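PDB 5KEI: 2,3-dihydroxybenzoate-AMP ligase from Mycobacterium smegmatis, which is an AMP-binding enzyme of the ANL superfamily, with a large N-terminal portion followed by a smaller C-terminal domain. Local coordinates for residues L325-G330 and Q350-M355; N361-G366 and E373-R378. All blocks are in the same frame, centred on the assembly; numbering follows the deposited sequence.

In the fold
Contact 1 and contact 2 come one after the other along the chain, the first closing before the second opens, and their centres lie about 8 Å apart on the same side of the protein's centre. Both belong to one end of a mixed sheet. Contact 1 pairs strands 325-328 and 349-354, which run parallel; strand 360-362 then lies antiparallel against 349-354, and contact 2 adds the start of strand 378-379, the edge strand on this side. Phe353 O lies 2.8 Å from Asn361 N, a probable hydrogen bond. The sheet thus passes from its parallel interior to an antiparallel margin, all within the AMP-binding family region.

Contact 1: L325-G330 and Q350-M355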
ATOM      1  N   LEU A 325       5.332 -12.133 -19.122  1.00 33.51           N
ATOM      2  CA  LEU A 325       5.730 -11.232 -18.055  1.00 30.10           C
ATOM      3  C   LEU A 325       5.329 -11.826 -16.718  1.00 31.07           C
ATOM      4  O   LEU A 325       4.142 -11.916 -16.398  1.00 28.56           O
ATOM      5  CB  LEU A 325       5.099  -9.839 -18.230  1.00 29.64           C
ATOM      6  CG  LEU A 325       5.372  -8.818 -17.103  1.00 28.31           C
ATOM      7  CD1 LEU A 325       6.828  -8.408 -17.039  1.00 25.98           C
ATOM      8  CD2 LEU A 325       4.506  -7.603 -17.270  1.00 23.43           C
ATOM      9  N   LEU A 326       6.329 -12.241 -15.953  1.00 29.67           N
ATOM     10  CA  LEU A 326       6.152 -12.624 -14.561  1.00 24.03           C
ATOM     11  C   LEU A 326       6.831 -11.601 -13.665  1.00 24.46           C
ATOM     12  O   LEU A 326       8.055 -11.566 -13.566  1.00 26.71           O
ATOM     13  CB  LEU A 326       6.717 -14.012 -14.299  1.00 27.83           C
ATOM     14  CG  LEU A 326       6.631 -14.484 -12.847  1.00 31.33           C
ATOM     15  CD1 LEU A 326       5.195 -14.478 -12.417  1.00 29.46           C
ATOM     16  CD2 LEU A 326       7.196 -15.868 -12.724  1.00 27.33           C
ATOM     17  N   GLN A 327       6.031 -10.741 -13.046  1.00 23.95           N
ATOM     18  CA  GLN A 327       6.547  -9.792 -12.076  1.00 26.30           C
ATOM     19  C   GLN A 327       6.717 -10.494 -10.744  1.00 26.08           C
ATOM     20  O   GLN A 327       5.890 -11.330 -10.367  1.00 29.35           O
ATOM     21  CB  GLN A 327       5.614  -8.590 -11.881  1.00 24.06           C
ATOM     22  CG  GLN A 327       5.192  -7.826 -13.114  1.00 22.02           C
ATOM     23  CD  GLN A 327       4.195  -6.708 -12.766  1.00 26.80           C
ATOM     24  OE1 GLN A 327       3.052  -6.973 -12.368  1.00 25.72           O
ATOM     25  NE2 GLN A 327       4.647  -5.459 -12.866  1.00 20.69           N
ATOM     26  N   VAL A 328       7.783 -10.155 -10.026  1.00 29.04           N
ATOM     27  CA  VAL A 328       7.979 -10.648  -8.670  1.00 24.37           C
ATOM     28  C   VAL A 328       8.376  -9.494  -7.748  1.00 24.87           C
ATOM     29  O   VAL A 328       9.319  -8.756  -8.018  1.00 27.75           O
ATOM     30  CB  VAL A 328       9.015 -11.765  -8.631  1.00 29.82           C
ATOM     31  CG1 VAL A 328       9.240 -12.249  -7.185  1.00 29.02           C
ATOM     32  CG2 VAL A 328       8.560 -12.917  -9.527  1.00 26.56           C
ATOM     33  N   GLY A 329       7.609  -9.318  -6.681  1.00 24.86           N
ATOM     34  CA  GLY A 329       7.815  -8.222  -5.756  1.00 28.02           C
ATOM     35  C   GLY A 329       7.271  -8.600  -4.396  1.00 33.75           C
ATOM     36  O   GLY A 329       6.844  -9.726  -4.196  1.00 34.07           O
ATOM     37  N   GLY A 330       7.283  -7.663  -3.458  1.00 36.06           N
ATOM     38  CA  GLY A 330       6.734  -7.919  -2.144  1.00 34.61           C
ATOM     39  C   GLY A 330       7.740  -8.370  -1.105  1.00 40.29           C
ATOM     40  O   GLY A 330       7.421  -8.415   0.089  1.00 56.10           O
ATOM     41  N   GLN A 350      10.277  -9.992 -14.306  1.00 22.90           N
ATOM     42  CA  GLN A 350      10.523  -8.596 -13.988  1.00 24.08           C
ATOM     43  C   GLN A 350      10.559  -8.451 -12.487  1.00 26.06           C
ATOM     44  O   GLN A 350       9.643  -8.906 -11.805  1.00 24.56           O
ATOM     45  CB  GLN A 350       9.455  -7.697 -14.578  1.00 25.66           C
ATOM     46  CG  GLN A 350       9.657  -6.235 -14.278  1.00 23.79           C
ATOM     47  CD  GLN A 350       8.477  -5.429 -14.725  1.00 27.75           C
ATOM     48  OE1 GLN A 350       7.359  -5.675 -14.276  1.00 29.99           O
ATOM     49  NE2 GLN A 350       8.700  -4.473 -15.629  1.00 26.40           N
ATOM     50  N   GLN A 351      11.626  -7.859 -11.958  1.00 26.81           N
ATOM     51  CA  GLN A 351      11.675  -7.616 -10.525  1.00 27.57           C
ATOM     52  C   GLN A 351      11.048  -6.262 -10.235  1.00 30.06           C
ATOM     53  O   GLN A 351      11.261  -5.272 -10.962  1.00 29.28           O
ATOM     54  CB  GLN A 351      13.108  -7.702  -9.978  1.00 26.39           C
ATOM     55  CG  GLN A 351      13.694  -9.120 -10.042  1.00 28.69           C
ATOM     56  CD  GLN A 351      14.701  -9.443  -8.923  1.00 29.58           C
ATOM     57  OE1 GLN A 351      14.517  -9.050  -7.773  1.00 27.30           O
ATOM     58  NE2 GLN A 351      15.766 -10.171  -9.270  1.00 31.96           N
ATOM     59  N   VAL A 352      10.228  -6.240  -9.191  1.00 31.04           N
ATOM     60  CA  VAL A 352       9.552  -5.025  -8.776  1.00 29.83           C
ATOM     61  C   VAL A 352       9.796  -4.753  -7.292  1.00 26.61           C
ATOM     62  O   VAL A 352       9.445  -5.559  -6.451  1.00 34.90           O
ATOM     63  CB  VAL A 352       8.039  -5.111  -9.028  1.00 26.85           C
ATOM     64  CG1 VAL A 352       7.375  -3.761  -8.716  1.00 23.26           C
ATOM     65  CG2 VAL A 352       7.770  -5.568 -10.456  1.00 21.67           C
ATOM     66  N   PHE A 353      10.407  -3.619  -6.986  1.00 26.62           N
ATOM     67  CA  PHE A 353      10.566  -3.171  -5.615  1.00 26.26           C
ATOM     68  C   PHE A 353       9.764  -1.900  -5.455  1.00 27.02           C
ATOM     69  O   PHE A 353      10.171  -0.829  -5.923  1.00 22.91           O
ATOM     70  CB  PHE A 353      12.044  -2.957  -5.272  1.00 30.40           C
ATOM     71  CG  PHE A 353      12.277  -2.177  -4.010  1.00 28.90           C
ATOM     72  CD1 PHE A 353      11.722  -2.589  -2.807  1.00 33.71           C
ATOM     73  CD2 PHE A 353      13.078  -1.040  -4.020  1.00 29.93           C
ATOM     74  CE1 PHE A 353      11.943  -1.867  -1.636  1.00 31.16           C
ATOM     75  CE2 PHE A 353      13.300  -0.320  -2.855  1.00 32.15           C
ATOM     76  CZ  PHE A 353      12.738  -0.740  -1.664  1.00 28.26           C
ATOM     77  N   GLY A 354       8.604  -2.041  -4.817  1.00 27.13           N
ATOM     78  CA  GLY A 354       7.659  -0.956  -4.668  1.00 30.64           C
ATOM     79  C   GLY A 354       6.984  -0.945  -3.309  1.00 33.62           C
ATOM     80  O   GLY A 354       7.165  -1.833  -2.497  1.00 31.16           O
ATOM     81  N   MET A 355       6.202   0.091  -3.062  1.00 34.32           N
ATOM     82  CA  MET A 355       5.556   0.266  -1.776  1.00 31.82           C
ATOM     83  C   MET A 355       4.270   1.040  -2.009  1.00 30.98           C
ATOM     84  O   MET A 355       4.203   1.892  -2.910  1.00 28.75           O
ATOM     85  CB  MET A 355       6.479   0.999  -0.797  1.00 33.31           C
ATOM     86  CG  MET A 355       6.860   2.403  -1.234  1.00 30.32           C
ATOM     87  SD  MET A 355       8.400   2.990  -0.522  1.00 38.07           S
ATOM     88  CE  MET A 355       9.594   1.966  -1.410  1.00 36.22           C
TER
HETATM   89  O   HOH W   1       8.216  -4.602  -3.172  1.00 32.93           O
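The side-chain nitrogen NE2 of Gln327 serves two acceptors, Gln350 OE1 across the contact at 3.1 Å and the carbonyl of Cys263. The N-H...O angle to OE1 is 156°, and that oxygen lies close to the amide plane of Gln327. Gln350 runs extended with CG anti to its backbone N (chi1 180°), which sets it beside Gln327, pointing the same way. The other end of its amide, NE2, bonds to the carbonyl of Thr363, so both polar ends of this buried group have partners. Leu325 supplies an apolar flank, its CD1 3.7 Å from Gln350 CB. Farther along the same face, Val352 CG2 packs against Gln327 NE2 at 3.9 Å, and Tyr362 touches Gln327, Gln350 and Val352.

The backbones are joined by three hydrogen bonds: Gln350 N to Leu326 O (2.8 Å), then Val328 N to Gln350 O and Val352 N to Val328 O (both 2.9 Å). Val328 and Gln351 turn their side chains to the opposite face. Past the last of these bonds, a water accepts from Gly330 N (3.2 Å) and Gly354 N (3.1 Å), bridging the diverging chains. The axes of the two short strands are inclined by 31°, with N-to-C directions running the same way, as expected for adjacent parallel strands joined through helix 335-344 in a beta-alpha-beta unit.

Contact 2: N361-G366 and E373-R378; sequences NYTRIG and ENTQGR
Tyr362 and Arg378 form an antiparallel hydrogen-bonded pair, their CA atoms 5.3 Å apart, with Tyr362 N to Arg378 O and Arg378 N to Tyr362 O both at 2.9 Å. The pairing is local, for the touching parts 361-364 and 375-378 run 99° apart overall. Gly377, at positive phi, brings its CA to 3.2 Å from Tyr362 O. Nearby, Thr363 CG2 packs against Thr375 OG1 at 3.5 Å; the hydroxyl itself is hydrogen-bonded to Val371 O, in the helix that ends just before Thr375.

Arg364, bent at chi2, swings back over the paired backbones. Its NH1 donates to Arg378 O (2.8 Å) and to Tyr362 O (2.9 Å), both near the guanidinium plane. Each carbonyl therefore takes two donors, which arrive from opposite faces of its plane. NH2 bonds to Pro379 O. The guanidinium of Arg378 lies flat on that of Arg364, centres 3.9 Å apart and planes 13° from parallel, while Arg378 NH2 sits 3.4 Å from Arg364 CG.

Two guanidinium groups, both expected to be positively charged, are thus stacked face to face, an arrangement whose repulsion would be partly offset by the three backbone carbonyls that receive N-H groups from Arg364.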
ATOM      1  N   ASN A 361      10.102   0.657  -8.315  1.00 27.71           N
ATOM      2  CA  ASN A 361      11.311   0.297  -9.058  1.00 27.59           C
ATOM      3  C   ASN A 361      11.046  -0.967  -9.847  1.00 27.30           C
ATOM      4  O   ASN A 361      10.625  -1.981  -9.278  1.00 28.41           O
ATOM      5  CB  ASN A 361      12.510   0.094  -8.121  1.00 24.27           C
ATOM      6  CG  ASN A 361      12.831   1.325  -7.332  1.00 27.55           C
ATOM      7  OD1 ASN A 361      13.455   2.251  -7.846  1.00 28.99           O
ATOM      8  ND2 ASN A 361      12.392   1.362  -6.071  1.00 27.41           N
ATOM      9  N   TYR A 362      11.253  -0.884 -11.158  1.00 27.01           N
ATOM     10  CA  TYR A 362      11.066  -2.016 -12.064  1.00 26.48           C
ATOM     11  C   TYR A 362      12.335  -2.286 -12.835  1.00 28.62           C
ATOM     12  O   TYR A 362      13.068  -1.351 -13.169  1.00 28.41           O
ATOM     13  CB  TYR A 362       9.987  -1.762 -13.115  1.00 26.07           C
ATOM     14  CG  TYR A 362       8.581  -1.510 -12.665  1.00 29.47           C
ATOM     15  CD1 TYR A 362       7.667  -2.551 -12.558  1.00 27.77           C
ATOM     16  CD2 TYR A 362       8.136  -0.225 -12.437  1.00 24.87           C
ATOM     17  CE1 TYR A 362       6.364  -2.310 -12.183  1.00 27.42           C
ATOM     18  CE2 TYR A 362       6.850   0.015 -12.049  1.00 26.80           C
ATOM     19  CZ  TYR A 362       5.967  -1.026 -11.937  1.00 23.17           C
ATOM     20  OH  TYR A 362       4.674  -0.764 -11.574  1.00 25.31           O
ATOM     21  N   THR A 363      12.565  -3.546 -13.169  1.00 25.84           N
ATOM     22  CA  THR A 363      13.456  -3.855 -14.270  1.00 26.79           C
ATOM     23  C   THR A 363      12.665  -3.590 -15.555  1.00 29.71           C
ATOM     24  O   THR A 363      11.437  -3.712 -15.580  1.00 28.39           O
ATOM     25  CB  THR A 363      13.972  -5.307 -14.211  1.00 28.18           C
ATOM     26  OG1 THR A 363      12.887  -6.209 -13.929  1.00 23.83           O
ATOM     27  CG2 THR A 363      15.022  -5.440 -13.136  1.00 25.04           C
ATOM     28  N   ARG A 364      13.352  -3.189 -16.612  1.00 31.06           N
ATOM     29  CA  ARG A 364      12.660  -2.909 -17.870  1.00 30.13           C
ATOM     30  C   ARG A 364      12.544  -4.190 -18.715  1.00 30.41           C
ATOM     31  O   ARG A 364      13.249  -5.185 -18.475  1.00 29.95           O
ATOM     32  CB  ARG A 364      13.372  -1.792 -18.635  1.00 28.44           C
ATOM     33  CG  ARG A 364      13.594  -0.483 -17.829  1.00 31.79           C
ATOM     34  CD  ARG A 364      12.393  -0.117 -16.954  1.00 36.11           C
ATOM     35  NE  ARG A 364      12.215   1.324 -16.733  1.00 29.45           N
ATOM     36  CZ  ARG A 364      12.394   1.942 -15.570  1.00 32.09           C
ATOM     37  NH1 ARG A 364      12.773   1.258 -14.501  1.00 30.57           N
ATOM     38  NH2 ARG A 364      12.188   3.253 -15.473  1.00 36.65           N
ATOM     39  N   ILE A 365      11.634  -4.179 -19.683  1.00 30.64           N
ATOM     40  CA  ILE A 365      11.259  -5.402 -20.398  1.00 32.62           C
ATOM     41  C   ILE A 365      12.403  -6.025 -21.212  1.00 41.93           C
ATOM     42  O   ILE A 365      12.579  -7.251 -21.215  1.00 49.71           O
ATOM     43  CB  ILE A 365      10.060  -5.153 -21.326  1.00 40.38           C
ATOM     44  CG1 ILE A 365       8.813  -4.861 -20.496  1.00 34.39           C
ATOM     45  CG2 ILE A 365       9.805  -6.362 -22.216  1.00 38.82           C
ATOM     46  CD1 ILE A 365       8.501  -5.913 -19.495  1.00 27.00           C
ATOM     47  N   GLY A 366      13.215  -5.214 -21.872  1.00 35.79           N
ATOM     48  CA  GLY A 366      14.332  -5.816 -22.590  1.00 40.03           C
ATOM     49  C   GLY A 366      15.612  -6.112 -21.814  1.00 35.16           C
ATOM     50  O   GLY A 366      16.596  -6.548 -22.404  1.00 36.39           O
ATOM     51  N   GLU A 373      18.117 -10.753 -12.714  1.00 31.61           N
ATOM     52  CA  GLU A 373      18.358 -11.738 -11.671  1.00 31.79           C
ATOM     53  C   GLU A 373      19.087 -11.150 -10.460  1.00 31.84           C
ATOM     54  O   GLU A 373      19.003 -11.704  -9.374  1.00 31.38           O
ATOM     55  CB  GLU A 373      19.136 -12.942 -12.238  1.00 31.31           C
ATOM     56  CG  GLU A 373      18.294 -13.802 -13.193  1.00 37.68           C
ATOM     57  CD  GLU A 373      18.986 -15.074 -13.707  1.00 42.51           C
ATOM     58  OE1 GLU A 373      20.143 -15.350 -13.320  1.00 47.13           O
ATOM     59  OE2 GLU A 373      18.355 -15.806 -14.510  1.00 43.37           O
ATOM     60  N   ASN A 374      19.768 -10.019 -10.618  1.00 29.80           N
ATOM     61  CA  ASN A 374      20.544  -9.498  -9.497  1.00 30.19           C
ATOM     62  C   ASN A 374      20.173  -8.099  -9.031  1.00 31.66           C
ATOM     63  O   ASN A 374      20.865  -7.540  -8.172  1.00 26.32           O
ATOM     64  CB  ASN A 374      22.034  -9.507  -9.836  1.00 30.67           C
ATOM     65  CG  ASN A 374      22.548 -10.893 -10.118  1.00 31.12           C
ATOM     66  OD1 ASN A 374      22.968 -11.601  -9.210  1.00 34.33           O
ATOM     67  ND2 ASN A 374      22.519 -11.289 -11.382  1.00 28.92           N
ATOM     68  N   THR A 375      19.120  -7.516  -9.608  1.00 30.24           N
ATOM     69  CA  THR A 375      18.692  -6.172  -9.202  1.00 31.04           C
ATOM     70  C   THR A 375      17.211  -6.147  -8.837  1.00 28.07           C
ATOM     71  O   THR A 375      16.457  -7.038  -9.211  1.00 28.70           O
ATOM     72  CB  THR A 375      18.958  -5.093 -10.316  1.00 32.08           C
ATOM     73  OG1 THR A 375      17.996  -5.212 -11.377  1.00 31.04           O
ATOM     74  CG2 THR A 375      20.364  -5.228 -10.884  1.00 32.21           C
ATOM     75  N   GLN A 376      16.795  -5.117  -8.108  1.00 28.14           N
ATOM     76  CA  GLN A 376      15.371  -4.894  -7.893  1.00 30.71           C
ATOM     77  C   GLN A 376      14.897  -3.657  -8.683  1.00 30.96           C
ATOM     78  O   GLN A 376      14.055  -2.895  -8.202  1.00 27.00           O
ATOM     79  CB  GLN A 376      15.057  -4.738  -6.396  1.00 30.66           C
ATOM     80  CG  GLN A 376      15.149  -6.024  -5.576  1.00 27.31           C
ATOM     81  CD  GLN A 376      16.543  -6.631  -5.545  1.00 31.68           C
ATOM     82  OE1 GLN A 376      17.474  -6.073  -4.936  1.00 30.04           O
ATOM     83  NE2 GLN A 376      16.697  -7.794  -6.199  1.00 26.79           N
ATOM     84  N   GLY A 377      15.445  -3.463  -9.886  1.00 28.04           N
ATOM     85  CA  GLY A 377      14.957  -2.442 -10.808  1.00 28.97           C
ATOM     86  C   GLY A 377      15.445  -1.016 -10.604  1.00 30.67           C
ATOM     87  O   GLY A 377      16.447  -0.783  -9.927  1.00 36.93           O
ATOM     88  N   ARG A 378      14.760  -0.053 -11.216  1.00 25.54           N
ATOM     89  CA  ARG A 378      15.091   1.358 -11.032  1.00 27.97           C
ATOM     90  C   ARG A 378      13.780   2.136 -11.195  1.00 25.59           C
ATOM     91  O   ARG A 378      12.798   1.555 -11.683  1.00 24.24           O
ATOM     92  CB  ARG A 378      16.207   1.820 -12.021  1.00 29.11           C
ATOM     93  CG  ARG A 378      15.859   1.743 -13.503  1.00 29.09           C
ATOM     94  CD  ARG A 378      17.027   2.139 -14.427  1.00 32.84           C
ATOM     95  NE  ARG A 378      16.687   1.799 -15.807  1.00 32.12           N
ATOM     96  CZ  ARG A 378      16.040   2.609 -16.637  1.00 28.41           C
ATOM     97  NH1 ARG A 378      15.698   3.819 -16.240  1.00 32.89           N
ATOM     98  NH2 ARG A 378      15.731   2.215 -17.865  1.00 31.20           N
TER